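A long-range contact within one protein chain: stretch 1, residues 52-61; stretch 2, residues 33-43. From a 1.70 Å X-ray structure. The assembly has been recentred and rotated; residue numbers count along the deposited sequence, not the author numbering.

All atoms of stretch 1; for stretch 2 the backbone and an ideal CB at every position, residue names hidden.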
# COMPACT_ATOMS: atom_id res chain seq x y z
N GLY A 52 0.60 15.47 4.12
CA GLY A 52 2.01 15.90 4.17
C GLY A 52 3.02 14.93 4.78
O GLY A 52 4.20 15.26 4.95
N ILE A 53 2.56 13.75 5.15
CA ILE A 53 3.45 12.73 5.67
C ILE A 53 4.35 12.20 4.53
O ILE A 53 3.91 12.11 3.37
CB ILE A 53 2.65 11.65 6.39
CG1 ILE A 53 2.02 12.27 7.69
CG2 ILE A 53 3.53 10.44 6.70
CD1 ILE A 53 1.12 11.40 8.46
N GLN A 54 5.60 11.90 4.87
CA GLN A 54 6.62 11.51 3.89
C GLN A 54 7.36 10.28 4.38
O GLN A 54 7.50 10.06 5.59
CB GLN A 54 7.60 12.65 3.67
CG GLN A 54 6.95 13.82 2.95
CD GLN A 54 7.77 15.09 2.95
OE1 GLN A 54 8.95 15.10 3.33
NE2 GLN A 54 7.16 16.20 2.47
N ASP A 55 7.86 9.46 3.45
CA ASP A 55 8.61 8.30 3.91
C ASP A 55 9.87 8.74 4.67
O ASP A 55 10.46 9.81 4.43
CB ASP A 55 8.89 7.28 2.79
CG ASP A 55 9.53 7.89 1.58
OD1 ASP A 55 10.44 8.73 1.73
OD2 ASP A 55 9.14 7.49 0.47
N GLY A 56 10.23 7.95 5.66
CA GLY A 56 11.30 8.28 6.58
C GLY A 56 10.81 8.95 7.86
O GLY A 56 11.57 9.05 8.84
N ASP A 57 9.57 9.46 7.84
CA ASP A 57 8.96 10.11 9.01
C ASP A 57 8.84 9.10 10.13
O ASP A 57 8.66 7.90 9.88
CB ASP A 57 7.58 10.65 8.66
CG ASP A 57 7.62 11.97 7.92
OD1 ASP A 57 8.72 12.53 7.71
OD2 ASP A 57 6.51 12.45 7.60
N ILE A 58 9.00 9.53 11.37
CA ILE A 58 8.68 8.66 12.51
C ILE A 58 7.49 9.25 13.26
O ILE A 58 7.55 10.38 13.73
CB ILE A 58 9.89 8.47 13.45
CG1 ILE A 58 11.07 7.83 12.70
CG2 ILE A 58 9.52 7.60 14.66
CD1 ILE A 58 12.42 7.93 13.38
N ILE A 59 6.44 8.45 13.43
CA ILE A 59 5.22 8.86 14.11
C ILE A 59 5.41 8.46 15.56
O ILE A 59 5.64 7.28 15.88
CB ILE A 59 3.95 8.22 13.47
CG1 ILE A 59 3.86 8.57 11.97
CG2 ILE A 59 2.71 8.68 14.22
CD1 ILE A 59 2.82 7.81 11.22
N VAL A 60 5.36 9.45 16.46
CA VAL A 60 5.63 9.21 17.88
C VAL A 60 4.43 9.34 18.83
O VAL A 60 4.47 8.77 19.92
CB VAL A 60 6.82 10.06 18.37
CG1 VAL A 60 8.07 9.67 17.57
CG2 VAL A 60 6.53 11.54 18.23
N LYS A 61 3.38 10.06 18.43
CA LYS A 61 2.17 10.16 19.22
C LYS A 61 0.95 10.25 18.32
O LYS A 61 1.03 10.69 17.17
CB LYS A 61 2.19 11.40 20.12
CG LYS A 61 3.21 11.33 21.23
CD LYS A 61 2.99 12.46 22.25
CE LYS A 61 3.90 12.28 23.46
NZ LYS A 61 3.44 11.16 24.34
N UNK A 33 15.97 9.06 18.15
CA UNK A 33 14.57 8.62 18.27
C UNK A 33 14.48 7.10 18.39
O UNK A 33 14.48 6.39 17.38
CB UNK A 33 13.75 9.10 17.07
N UNK A 34 14.35 6.63 19.62
CA UNK A 34 14.43 5.21 19.93
C UNK A 34 13.06 4.50 20.01
O UNK A 34 13.01 3.31 20.26
CB UNK A 34 15.17 5.03 21.26
N UNK A 35 11.97 5.23 19.79
CA UNK A 35 10.63 4.66 19.93
C UNK A 35 9.72 5.31 18.92
O UNK A 35 9.86 6.51 18.66
CB UNK A 35 10.09 4.85 21.35
N UNK A 36 8.77 4.55 18.37
CA UNK A 36 7.77 5.11 17.46
C UNK A 36 7.47 4.17 16.29
O UNK A 36 7.84 2.99 16.31
CB UNK A 36 8.25 6.46 16.93
N UNK A 37 6.81 4.73 15.29
CA UNK A 37 6.43 4.02 14.08
C UNK A 37 7.11 4.62 12.87
O UNK A 37 6.88 5.78 12.53
CB UNK A 37 4.91 4.04 13.90
N UNK A 38 7.92 3.83 12.19
CA UNK A 38 8.61 4.32 10.99
C UNK A 38 7.74 4.24 9.73
O UNK A 38 7.09 3.21 9.47
CB UNK A 38 9.90 3.52 10.77
N UNK A 39 7.73 5.31 8.94
CA UNK A 39 6.96 5.34 7.70
C UNK A 39 7.86 4.85 6.56
O UNK A 39 8.68 5.60 6.01
CB UNK A 39 6.42 6.74 7.42
N UNK A 40 7.69 3.57 6.23
CA UNK A 40 8.45 2.95 5.15
C UNK A 40 7.99 3.45 3.79
O UNK A 40 8.82 3.73 2.94
CB UNK A 40 8.32 1.43 5.22
N UNK A 41 6.68 3.54 3.59
CA UNK A 41 6.12 4.03 2.32
C UNK A 41 4.82 4.82 2.57
O UNK A 41 4.12 4.59 3.56
CB UNK A 41 5.85 2.86 1.37
N UNK A 42 4.54 5.77 1.66
CA UNK A 42 3.25 6.48 1.65
C UNK A 42 2.52 6.18 0.35
O UNK A 42 3.09 6.31 -0.75
CB UNK A 42 3.45 7.99 1.82
N UNK A 43 1.26 5.75 0.45
CA UNK A 43 0.47 5.48 -0.75
C UNK A 43 0.03 6.80 -1.42
O UNK A 43 -0.28 7.78 -0.74
CB UNK A 43 -0.75 4.63 -0.40

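Position 33 points its CB toward stretch 1, 4.1 Å from CD1 of Ile-58, with the apolar Val-60 nearby. Any compact aliphatic side chain would suit. It is Val-33, whose CG1 lies 3.9 Å from CG2 of Ile-58 and 4.3 Å from CG1 of Val-60.

At 34 the CB points away and at 35 sideways, neither with an atom of stretch 1 within 5.5 Å, so these places ask little; both are serines, Ser-34 and Ser-35.

Position 36 is decisive. Its phi of 140° and psi of -166° would jam a CB against the preceding carbonyl, and the ideal CB falls 2.8 Å from CG2 of Ile-58 and 2.9 Å from O of Ile-59. Only glycine fits, and Gly-36 brings its CA to 3.4 Å from O of Ile-59.

Position 37 pairs with Ile-59 in an antiparallel, hydrogen-bonded bridge: its N donates to O of Ile-59 and its O accepts from N of Ile-59, both at 2.9 Å. The side chain shares a sheet face with Ile-59, so a beta-branched or other apolar residue is favoured. Ile-37 sets its CB 4.3 Å from CB of Ile-59, while its end leads away.

Position 38 forms the next, non-hydrogen-bonded pair and lies on the face of Ile-58. The CB is 4.9 Å from CG1 of Ile-58, leaving room for a long aliphatic or aromatic group. In Tyr-38 the ring presents its edge to Ile-58, with CD1 4.1 Å from CG1 of that residue, and CE1 comes within 3.6 Å of CA of Gly-56.

Position 39 points toward stretch 1. Its N donates to O of Asp-57 (2.9 Å) and its O accepts from N of Gly-56 (2.8 Å), anchoring the type II turn. With Ile-53 and Ile-59 nearby, a small branched apolar group suits it. Val-39 places CG2 4.2 Å from CG2 of Ile-53 and 3.9 Å from CD1 of Ile-59.

At 40 the CB points away into space free of stretch 1, so a polar residue is acceptable: Gln-40.

Position 41 also points away, and the nearby carboxylate of Asp-55 might suggest a basic partner. The residue is instead Glu-41, whose OE2 lies 4.1 Å from OD2 of Asp-55; a water donates to both oxygens and accepts from N of 42, easing the like charges.

Position 42 points toward Ile-53 and the neighbouring backbone, suiting a modest aliphatic group. Val-42 places CG2 4.3 Å from CG2 of Ile-53 and 3.7 Å from N of Asp-55.

Position 43 is out of reach and unconstrained here; it is Ala-43.

Stretch 2 (33-43) VSSGIYVQEVA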
# COMPACT_ATOMS: atom_id res chain seq x y z
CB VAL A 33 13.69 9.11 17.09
CG1 VAL A 33 12.24 8.63 17.27
CG2 VAL A 33 13.72 10.64 16.97
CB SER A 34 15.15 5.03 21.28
OG SER A 34 14.40 5.63 22.32
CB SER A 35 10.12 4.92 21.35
OG SER A 35 8.92 4.21 21.59
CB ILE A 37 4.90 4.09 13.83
CG1 ILE A 37 4.10 3.67 15.09
CG2 ILE A 37 4.53 3.28 12.63
CD1 ILE A 37 4.47 2.38 15.64
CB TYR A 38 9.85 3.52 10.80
CG TYR A 38 10.73 3.95 9.65
CD1 TYR A 38 11.52 5.09 9.73
CD2 TYR A 38 10.77 3.22 8.49
CE1 TYR A 38 12.34 5.48 8.67
CE2 TYR A 38 11.59 3.58 7.42
CZ TYR A 38 12.36 4.72 7.51
OH TYR A 38 13.17 5.06 6.43
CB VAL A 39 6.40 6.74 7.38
CG1 VAL A 39 5.57 6.73 6.08
CG2 VAL A 39 5.60 7.29 8.55
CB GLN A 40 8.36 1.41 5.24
CG GLN A 40 9.10 0.65 4.16
CD GLN A 40 10.60 0.79 4.17
OE1 GLN A 40 11.21 0.92 5.22
NE2 GLN A 40 11.23 0.68 2.99
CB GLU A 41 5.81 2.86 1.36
CG GLU A 41 6.95 1.95 0.98
CD GLU A 41 8.07 2.64 0.19
OE1 GLU A 41 9.21 2.10 0.25
OE2 GLU A 41 7.82 3.69 -0.46
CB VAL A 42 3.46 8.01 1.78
CG1 VAL A 42 2.12 8.72 1.83
CG2 VAL A 42 4.32 8.34 3.01
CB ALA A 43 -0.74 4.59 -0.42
O HOH W 1 6.71 6.24 -0.23
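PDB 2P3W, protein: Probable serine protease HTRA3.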